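Local coordinates for single-stranded DNA-binding protein (Thermoanaerobacter tengcongensis, PDB 4GS3) that is the N-terminal oligonucleotide/oligosaccharide-binding (OB) domain of a PriB-type primosome protein and probably binds single-stranded DNA, at residues 25-30 and 35-40; 14-19 and 52-57. All blocks are in the same frame, centred on the assembly; numbering follows the deposited sequence.

Contact 1 of 2, residues 25-30 and 35-40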
loop_
_atom_site.group_PDB
_atom_site.type_symbol
_atom_site.label_atom_id
_atom_site.label_comp_id
_atom_site.label_asym_id
_atom_site.label_seq_id
_atom_site.Cartn_x
_atom_site.Cartn_y
_atom_site.Cartn_z
ATOM N N GLU A 25 3.575 -5.223 7.579
ATOM C CA GLU A 25 4.436 -5.177 8.753
ATOM C C GLU A 25 3.918 -4.042 9.584
ATOM O O GLU A 25 3.754 -2.920 9.087
ATOM C CB GLU A 25 5.893 -5.016 8.323
ATOM C CG GLU A 25 6.410 -6.292 7.639
ATOM C CD GLU A 25 7.818 -6.504 7.136
ATOM O OE1 GLU A 25 8.611 -5.552 7.453
ATOM O OE2 GLU A 25 8.239 -7.556 6.469
ATOM N N PHE A 26 3.647 -4.301 10.818
ATOM C CA PHE A 26 3.164 -3.272 11.721
ATOM C C PHE A 26 4.183 -2.173 11.773
ATOM O O PHE A 26 5.372 -2.441 11.973
ATOM C CB PHE A 26 2.922 -3.969 13.080
ATOM C CG PHE A 26 2.536 -2.947 14.119
ATOM C CD1 PHE A 26 1.241 -2.432 14.138
ATOM C CD2 PHE A 26 3.444 -2.495 15.034
ATOM C CE1 PHE A 26 0.897 -1.507 15.080
ATOM C CE2 PHE A 26 3.074 -1.575 16.008
ATOM C CZ PHE A 26 1.793 -1.068 16.053
ATOM N N SER A 27 3.743 -0.927 11.599
ATOM C CA SER A 27 4.715 0.135 11.848
ATOM C C SER A 27 4.488 0.663 13.266
ATOM O O SER A 27 5.323 0.497 14.152
ATOM C CB SER A 27 4.590 1.289 10.869
ATOM O OG SER A 27 3.254 1.708 10.719
ATOM N N HIS A 28 3.311 1.266 13.430
ATOM C CA HIS A 28 3.029 1.720 14.786
ATOM C C HIS A 28 1.614 2.269 14.815
ATOM O O HIS A 28 0.828 2.082 13.865
ATOM C CB HIS A 28 4.074 2.752 15.217
ATOM C CG HIS A 28 3.869 3.981 14.389
ATOM N ND1 HIS A 28 3.794 3.887 13.031
ATOM C CD2 HIS A 28 3.722 5.282 14.704
ATOM C CE1 HIS A 28 3.611 5.089 12.531
ATOM N NE2 HIS A 28 3.554 5.970 13.513
ATOM N N GLU A 29 1.304 2.924 15.932
ATOM C CA GLU A 29 -0.066 3.320 16.158
ATOM C C GLU A 29 -0.223 4.811 16.313
ATOM O O GLU A 29 0.671 5.528 16.713
ATOM C CB GLU A 29 -0.623 2.804 17.481
ATOM C CG GLU A 29 -1.001 1.329 17.510
ATOM C CD GLU A 29 -1.335 0.926 18.938
ATOM O OE1 GLU A 29 -1.869 -0.192 19.091
ATOM O OE2 GLU A 29 -1.036 1.769 19.823
ATOM N N LEU A 30 -1.456 5.158 16.026
ATOM C CA LEU A 30 -1.826 6.544 16.215
ATOM C C LEU A 30 -2.993 6.583 17.156
ATOM O O LEU A 30 -4.018 6.281 16.580
ATOM C CB LEU A 30 -2.377 7.168 14.905
ATOM C CG LEU A 30 -3.020 8.526 15.223
ATOM C CD1 LEU A 30 -1.860 9.478 15.521
ATOM C CD2 LEU A 30 -3.978 9.031 14.171
ATOM N N PHE A 35 -1.270 0.995 11.928
ATOM C CA PHE A 35 -0.805 1.181 10.590
ATOM C C PHE A 35 0.229 0.097 10.243
ATOM O O PHE A 35 1.041 -0.330 11.068
ATOM C CB PHE A 35 -0.233 2.598 10.359
ATOM C CG PHE A 35 -1.320 3.659 10.402
ATOM C CD1 PHE A 35 -1.758 4.119 11.647
ATOM C CD2 PHE A 35 -1.881 4.143 9.234
ATOM C CE1 PHE A 35 -2.744 5.078 11.696
ATOM C CE2 PHE A 35 -2.874 5.096 9.321
ATOM C CZ PHE A 35 -3.320 5.542 10.538
ATOM N N PHE A 36 0.182 -0.260 8.964
ATOM C CA PHE A 36 1.032 -1.283 8.406
ATOM C C PHE A 36 1.702 -0.761 7.125
ATOM O O PHE A 36 1.084 0.001 6.382
ATOM C CB PHE A 36 0.228 -2.496 8.045
ATOM C CG PHE A 36 -0.426 -3.135 9.253
ATOM C CD1 PHE A 36 -1.617 -2.608 9.732
ATOM C CD2 PHE A 36 0.157 -4.176 9.883
ATOM C CE1 PHE A 36 -2.213 -3.151 10.839
ATOM C CE2 PHE A 36 -0.469 -4.765 10.993
ATOM C CZ PHE A 36 -1.636 -4.242 11.459
ATOM N N ASN A 37 2.906 -1.194 6.891
ATOM C CA ASN A 37 3.620 -0.924 5.663
ATOM C C ASN A 37 3.791 -2.212 4.877
ATOM O O ASN A 37 3.961 -3.284 5.467
ATOM C CB ASN A 37 5.045 -0.435 6.013
ATOM C CG ASN A 37 5.097 0.910 6.674
ATOM O OD1 ASN A 37 4.406 1.856 6.312
ATOM N ND2 ASN A 37 5.962 1.026 7.660
ATOM N N PHE A 38 3.804 -2.128 3.546
ATOM C CA PHE A 38 4.122 -3.265 2.715
ATOM C C PHE A 38 4.609 -2.746 1.364
ATOM O O PHE A 38 4.376 -1.596 1.015
ATOM C CB PHE A 38 2.958 -4.231 2.552
ATOM C CG PHE A 38 1.778 -3.726 1.798
ATOM C CD1 PHE A 38 0.794 -2.978 2.419
ATOM C CD2 PHE A 38 1.624 -4.011 0.456
ATOM C CE1 PHE A 38 -0.329 -2.558 1.752
ATOM C CE2 PHE A 38 0.499 -3.591 -0.230
ATOM C CZ PHE A 38 -0.477 -2.877 0.436
ATOM N N ILE A 39 5.228 -3.625 0.578
ATOM C CA ILE A 39 5.646 -3.301 -0.768
ATOM C C ILE A 39 4.710 -3.926 -1.780
ATOM O O ILE A 39 4.339 -5.097 -1.654
ATOM C CB ILE A 39 7.080 -3.834 -0.994
ATOM C CG1 ILE A 39 8.055 -3.220 0.023
ATOM C CG2 ILE A 39 7.539 -3.611 -2.444
ATOM C CD1 ILE A 39 8.093 -1.719 0.053
ATOM N N LEU A 40 4.336 -3.134 -2.778
ATOM C CA LEU A 40 3.500 -3.565 -3.888
ATOM C C LEU A 40 4.375 -3.723 -5.121
ATOM O O LEU A 40 5.125 -2.798 -5.465
ATOM C CB LEU A 40 2.394 -2.518 -4.133
ATOM C CG LEU A 40 1.266 -2.973 -5.054
ATOM C CD1 LEU A 40 0.349 -3.927 -4.326
ATOM C CD2 LEU A 40 0.518 -1.761 -5.596
HETATM O O HOH W 1 6.589 -1.296 9.300
#
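With CG turned opposite its backbone N and beside its carbonyl carbon (chi1 175°), Phe26 carries its ring to the side of the sheet where Phe36 lies, while Phe36 has its own CG opposite the carbonyl carbon (chi1 -63°). The result is an edge-to-face pair: Phe26 brings its edge, CD1 foremost, over one face of Phe36, with the ring centroids 5.9 Å apart and the planes at 76°. Phe36 also lies alongside the neighbouring backbone, its CD2 3.6 Å from Phe26 N. Were an alanine to stand at Phe36, the edge of Phe26 would probably lose the face it packs on, and Leu24 and Asn58 a neighbour. On the other face of the hairpin, Phe35 CE1 rests 3.8 Å from Leu30 CB. The backbones are joined by a reciprocal pair of bonds, Glu25 N to Asn37 O at 2.9 Å and Asn37 N to Glu25 O at the same length, followed by a nearly straight one from Ser27 N to Phe35 O at 2.8 Å. One water links the strands a second way: it accepts from Asn37 ND2 (2.9 Å) and donates to Phe26 O, while the amide oxygen goes to Thr55. This is an antiparallel beta hairpin, with the short strand 25-30 paired along the beginning of the long strand 33-43 of the OB fold.

Contact 2 of 2, residues 14-19 and 52-57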
loop_
_atom_site.group_PDB
_atom_site.type_symbol
_atom_site.label_atom_id
_atom_site.label_comp_id
_atom_site.label_asym_id
_atom_site.label_seq_id
_atom_site.Cartn_x
_atom_site.Cartn_y
_atom_site.Cartn_z
ATOM N N VAL A 14 -2.429 8.944 -6.357
ATOM C CA VAL A 14 -1.699 7.803 -6.887
ATOM C C VAL A 14 -2.687 6.657 -7.057
ATOM O O VAL A 14 -3.427 6.354 -6.128
ATOM C CB VAL A 14 -0.602 7.340 -5.888
ATOM C CG1 VAL A 14 0.170 6.137 -6.496
ATOM C CG2 VAL A 14 0.341 8.489 -5.570
ATOM N N THR A 15 -2.697 6.036 -8.226
ATOM C CA THR A 15 -3.474 4.795 -8.450
ATOM C C THR A 15 -2.491 3.728 -8.891
ATOM O O THR A 15 -1.719 3.934 -9.839
ATOM C CB THR A 15 -4.586 5.005 -9.464
ATOM O OG1 THR A 15 -5.473 6.018 -8.990
ATOM C CG2 THR A 15 -5.379 3.704 -9.628
ATOM N N LEU A 16 -2.569 2.564 -8.236
ATOM C CA LEU A 16 -1.694 1.428 -8.526
ATOM C C LEU A 16 -2.524 0.164 -8.608
ATOM O O LEU A 16 -3.451 -0.024 -7.795
ATOM C CB LEU A 16 -0.664 1.239 -7.420
ATOM C CG LEU A 16 0.254 2.447 -7.149
ATOM C CD1 LEU A 16 1.060 2.195 -5.905
ATOM C CD2 LEU A 16 1.173 2.746 -8.323
ATOM N N VAL A 17 -2.168 -0.728 -9.519
ATOM C CA VAL A 17 -2.705 -2.090 -9.536
ATOM C C VAL A 17 -1.521 -3.013 -9.525
ATOM O O VAL A 17 -0.656 -2.951 -10.407
ATOM C CB VAL A 17 -3.579 -2.349 -10.764
ATOM C CG1 VAL A 17 -4.110 -3.790 -10.672
ATOM C CG2 VAL A 17 -4.728 -1.360 -10.867
ATOM N N GLY A 18 -1.428 -3.883 -8.531
ATOM C CA GLY A 18 -0.320 -4.816 -8.459
ATOM C C GLY A 18 -0.519 -5.839 -7.359
ATOM O O GLY A 18 -1.654 -6.034 -6.880
ATOM N N LYS A 19 0.557 -6.509 -6.991
ATOM C CA LYS A 19 0.487 -7.601 -6.042
ATOM C C LYS A 19 1.265 -7.289 -4.790
ATOM O O LYS A 19 2.353 -6.709 -4.811
ATOM C CB LYS A 19 1.048 -8.898 -6.653
ATOM C CG LYS A 19 0.058 -9.485 -7.679
ATOM C CD LYS A 19 0.462 -10.766 -8.286
ATOM C CE LYS A 19 -0.448 -11.174 -9.446
ATOM N NZ LYS A 19 -0.167 -12.617 -9.695
ATOM N N LEU A 52 6.941 -0.652 -4.822
ATOM C CA LEU A 52 6.436 0.607 -4.327
ATOM C C LEU A 52 5.954 0.486 -2.892
ATOM O O LEU A 52 5.293 -0.478 -2.533
ATOM C CB LEU A 52 5.317 1.142 -5.214
ATOM C CG LEU A 52 5.729 1.270 -6.671
ATOM C CD1 LEU A 52 4.617 1.728 -7.549
ATOM C CD2 LEU A 52 6.917 2.206 -6.863
ATOM N N PRO A 53 6.281 1.474 -2.064
ATOM C CA PRO A 53 5.900 1.433 -0.636
ATOM C C PRO A 53 4.480 1.894 -0.415
ATOM O O PRO A 53 4.062 2.950 -0.907
ATOM C CB PRO A 53 6.867 2.433 -0.033
ATOM C CG PRO A 53 7.044 3.477 -1.124
ATOM C CD PRO A 53 7.074 2.664 -2.382
ATOM N N ILE A 54 3.733 1.095 0.337
ATOM C CA ILE A 54 2.374 1.394 0.712
ATOM C C ILE A 54 2.280 1.457 2.252
ATOM O O ILE A 54 2.904 0.651 2.941
ATOM C CB ILE A 54 1.379 0.329 0.205
ATOM C CG1 ILE A 54 1.638 -0.095 -1.247
ATOM C CG2 ILE A 54 -0.044 0.786 0.399
ATOM C CD1 ILE A 54 1.548 0.992 -2.290
ATOM N N THR A 55 1.451 2.349 2.748
ATOM C CA THR A 55 1.069 2.415 4.156
ATOM C C THR A 55 -0.430 2.360 4.230
ATOM O O THR A 55 -1.099 3.077 3.476
ATOM C CB THR A 55 1.613 3.666 4.832
ATOM O OG1 THR A 55 3.047 3.628 4.789
ATOM C CG2 THR A 55 1.106 3.819 6.275
ATOM N N ILE A 56 -0.955 1.531 5.113
ATOM C CA ILE A 56 -2.372 1.389 5.225
ATOM C C ILE A 56 -2.788 1.221 6.667
ATOM O O ILE A 56 -2.155 0.521 7.467
ATOM C CB ILE A 56 -2.810 0.192 4.353
ATOM C CG1 ILE A 56 -4.325 0.135 4.253
ATOM C CG2 ILE A 56 -2.230 -1.150 4.830
ATOM C CD1 ILE A 56 -4.790 -0.641 3.007
ATOM N N SER A 57 -3.909 1.862 6.996
ATOM C CA SER A 57 -4.582 1.710 8.271
ATOM C C SER A 57 -5.363 0.406 8.309
ATOM O O SER A 57 -5.976 0.021 7.332
ATOM C CB SER A 57 -5.598 2.812 8.453
ATOM O OG SER A 57 -6.359 2.561 9.621
#
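On the strand that carries Leu52 and Ile54 to Leu16, one hydroxyl has two partners: Thr55 OG1 is probably hydrogen-bonded to Asn37 OD1 and also bonds Thr96 OG1. That ties strand 49-57 to its two neighbours in the sheet, 33-43 and 93-105. Between residues 14-19 and 52-57 themselves the chemistry is quite different, for only methyl groups meet. Leu16 is the one residue of its segment that reaches across, and it does so with both branches. Leu16 CD2 comes 3.7 Å from Leu52 CD1, and Leu16 CD1 stands 3.9 Å from that same Leu52 CD1, which therefore faces the fork of Leu16. The two leucines cross obliquely. With Ile54 the meeting is of another kind: Leu16 CD1 and Ile54 CD1 come to 3.8 Å as the two side chains run antiparallel past one another, end methyl beside end methyl. Ile54 manages this by bending, its first two torsions at -44° and -60°, which turns CD1 in toward Leu16 although its CB does not point there. The backbones stay well apart, the nearest CA atoms, those of Leu16 and Leu52, being 9.2 Å from one another. Strand 33-43 lies between them in the sheet, pairing with both, and its Leu40 packs on Leu16 and on Ile54 while its backbone bonds Leu52. On the far side of strand 14-20, strand 71-82 takes up the backbone of Leu16 through Ile74. This is the interior of the curled OB sheet, where side chains from strands that are not paired with each other meet inside the curve. With methyl groups as the whole of the meeting, the fit is likely to rest on shape and on partial shielding from water; the separation of the two segments is set by the backbone bonds each makes to strand 33-43.

How the contacts relate
Contact 1 is a surface contact, its centre about 9 Å from the centre of the chain and none of its touching residues buried, whereas contact 2 is partly buried and its centre lies about 3 Å from the chain centre. Strand 33-43 joins them, being one half of the 25-30/35-40 hairpin and a partner of both strands of contact 2. Along the chain, contact 1 is nested inside the loop that contact 2 closes. Their chemistry follows their place: paired neighbours in contact 1 share a ladder of backbone bonds, water and aromatic rings, while the strands of contact 2, not paired with each other, touch through aliphatic methyls alone.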